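Local coordinates for CRISPR-associated protein CasA/Cse1 (Thermus thermophilus, PDB 4AN8) that serves as a subunit of the Cascade ribonucleoprotein complex in CRISPR adaptive immunity, probably contributing to the selection of invading DNA, at residues R278-Q284 with G316-T321. Sequence-based numbering, arbitrary orientation.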
loop_
_atom_site.group_PDB
_atom_site.type_symbol
_atom_site.label_atom_id
_atom_site.label_comp_id
_atom_site.label_asym_id
_atom_site.label_seq_id
_atom_site.Cartn_x
_atom_site.Cartn_y
_atom_site.Cartn_z
ATOM N N ARG A 278 8.524 0.473 12.958
ATOM C CA ARG A 278 7.544 -0.032 12.007
ATOM C C ARG A 278 6.913 1.163 11.319
ATOM O O ARG A 278 6.472 2.101 11.967
ATOM C CB ARG A 278 6.457 -0.851 12.719
ATOM C CG ARG A 278 5.296 -1.279 11.821
ATOM C CD ARG A 278 4.348 -2.265 12.530
ATOM N NE ARG A 278 3.848 -1.733 13.801
ATOM C CZ ARG A 278 2.584 -1.385 14.012
ATOM N NH1 ARG A 278 1.697 -1.538 13.043
ATOM N NH2 ARG A 278 2.203 -0.904 15.185
ATOM N N ASP A 279 6.892 1.139 9.999
ATOM C CA ASP A 279 6.273 2.218 9.238
ATOM C C ASP A 279 4.782 2.335 9.624
ATOM O O ASP A 279 4.089 1.338 9.785
ATOM C CB ASP A 279 6.463 1.963 7.734
ATOM C CG ASP A 279 5.989 3.113 6.880
ATOM O OD1 ASP A 279 4.756 3.294 6.813
ATOM O OD2 ASP A 279 6.830 3.808 6.252
ATOM N N PRO A 280 4.298 3.567 9.813
ATOM C CA PRO A 280 2.895 3.798 10.196
ATOM C C PRO A 280 1.897 3.151 9.231
ATOM O O PRO A 280 0.793 2.828 9.646
ATOM C CB PRO A 280 2.761 5.321 10.104
ATOM C CG PRO A 280 4.147 5.833 10.396
ATOM C CD PRO A 280 5.089 4.811 9.783
ATOM N N MET A 281 2.251 2.975 7.961
ATOM C CA MET A 281 1.275 2.440 7.020
ATOM C C MET A 281 1.278 0.915 6.962
ATOM O O MET A 281 0.501 0.298 6.220
ATOM C CB MET A 281 1.478 3.044 5.640
ATOM C CG MET A 281 1.053 4.516 5.580
ATOM S SD MET A 281 1.539 5.270 4.007
ATOM C CE MET A 281 0.998 6.971 4.276
ATOM N N VAL A 282 2.148 0.304 7.764
ATOM C CA VAL A 282 2.386 -1.118 7.654
ATOM C C VAL A 282 1.782 -1.863 8.828
ATOM O O VAL A 282 1.909 -1.430 9.965
ATOM C CB VAL A 282 3.906 -1.396 7.587
ATOM C CG1 VAL A 282 4.198 -2.877 7.737
ATOM C CG2 VAL A 282 4.488 -0.821 6.300
ATOM N N ALA A 283 1.121 -2.985 8.552
ATOM C CA ALA A 283 0.519 -3.834 9.571
ATOM C C ALA A 283 1.261 -5.170 9.697
ATOM O O ALA A 283 2.003 -5.574 8.807
ATOM C CB ALA A 283 -0.904 -4.075 9.249
ATOM N N GLN A 284 1.068 -5.867 10.807
ATOM C CA GLN A 284 1.775 -7.126 10.998
ATOM C C GLN A 284 0.848 -8.215 11.516
ATOM O O GLN A 284 -0.225 -7.931 12.075
ATOM C CB GLN A 284 2.986 -6.947 11.917
ATOM C CG GLN A 284 4.178 -6.261 11.248
ATOM C CD GLN A 284 5.354 -6.059 12.200
ATOM O OE1 GLN A 284 5.169 -5.726 13.369
ATOM N NE2 GLN A 284 6.572 -6.282 11.702
ATOM N N GLY A 316 -1.283 -9.877 16.272
ATOM C CA GLY A 316 -0.878 -9.022 15.159
ATOM C C GLY A 316 -0.625 -7.569 15.540
ATOM O O GLY A 316 -0.671 -7.217 16.717
ATOM N N LYS A 317 -0.339 -6.730 14.545
ATOM C CA LYS A 317 -0.326 -5.277 14.756
ATOM C C LYS A 317 -1.034 -4.483 13.657
ATOM O O LYS A 317 -0.723 -4.609 12.484
ATOM C CB LYS A 317 1.094 -4.765 14.945
ATOM C CG LYS A 317 1.525 -4.778 16.374
ATOM C CD LYS A 317 3.000 -5.015 16.470
ATOM C CE LYS A 317 3.395 -5.336 17.894
ATOM N NZ LYS A 317 4.778 -5.870 17.925
ATOM N N VAL A 318 -1.984 -3.656 14.067
ATOM C CA VAL A 318 -2.696 -2.770 13.165
ATOM C C VAL A 318 -1.752 -1.677 12.656
ATOM O O VAL A 318 -0.807 -1.276 13.338
ATOM C CB VAL A 318 -3.884 -2.148 13.893
ATOM C CG1 VAL A 318 -4.714 -1.307 12.957
ATOM C CG2 VAL A 318 -4.743 -3.243 14.501
ATOM N N ALA A 319 -1.961 -1.219 11.435
ATOM C CA ALA A 319 -1.178 -0.087 10.953
ATOM C C ALA A 319 -1.544 1.128 11.812
ATOM O O ALA A 319 -2.736 1.331 12.125
ATOM C CB ALA A 319 -1.491 0.188 9.475
ATOM N N ALA A 320 -0.531 1.925 12.177
ATOM C CA ALA A 320 -0.735 3.142 12.974
ATOM C C ALA A 320 -1.685 4.149 12.298
ATOM O O ALA A 320 -2.541 4.749 12.967
ATOM C CB ALA A 320 0.633 3.817 13.342
ATOM N N THR A 321 -1.552 4.322 10.980
ATOM C CA THR A 321 -2.487 5.183 10.252
ATOM C C THR A 321 -3.923 4.740 10.459
ATOM O O THR A 321 -4.816 5.568 10.605
ATOM C CB THR A 321 -2.189 5.268 8.722
ATOM O OG1 THR A 321 -2.237 3.949 8.124
ATOM C CG2 THR A 321 -0.807 5.941 8.462
HETATM O O HOH W 1 -0.706 0.274 15.361
HETATM O O HOH W 2 2.228 0.919 11.852
#
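A type I beta turn, Asp-279 to Val-282, meets the N-terminus of helix 320-333, and the chain beyond the turn pairs with the residues leading into that helix. Asp-279 OD1 accepts from Met-281 N (2.8 Å), an Asx turn nested in the beta turn; OD2 forms a salt bridge with Arg-58. The turn projects Pro-280 O at the helix start, where Thr-321 N donates to it (3.1 Å), so a first-turn amide that lacks a partner within the helix finds one in the loop. Water 2 links Asp-279 O (2.8 Å) to Ala-320 N (3.0 Å), and Ala-319 occupies the N-cap position. Ala-319 CA makes a CA-H...O contact with Val-282 O (3.5 Å). At the other end, Gln-284 N to Lys-317 O (2.8 Å) and Lys-317 N to Gln-284 O (2.7 Å) close a single antiparallel hydrogen-bonded bridge. The Arg-278 side chain reaches across the middle: NH1 donates to Val-318 O (2.5 Å) and Val-282 O (3.1 Å), while water 1 joins NH2 (3.1 Å) to Val-318 O (2.6 Å). Met-281 CG packs on Thr-321 CG2 (3.7 Å), and Thr-321 OG1 hydrogen-bonds to Phe-192 O in strand 191-195. Because Ala-319 has no polar side chain to cap the helix, a loop carbonyl and a water meet its first-turn amides, a form of N-terminal capping from outside the helix.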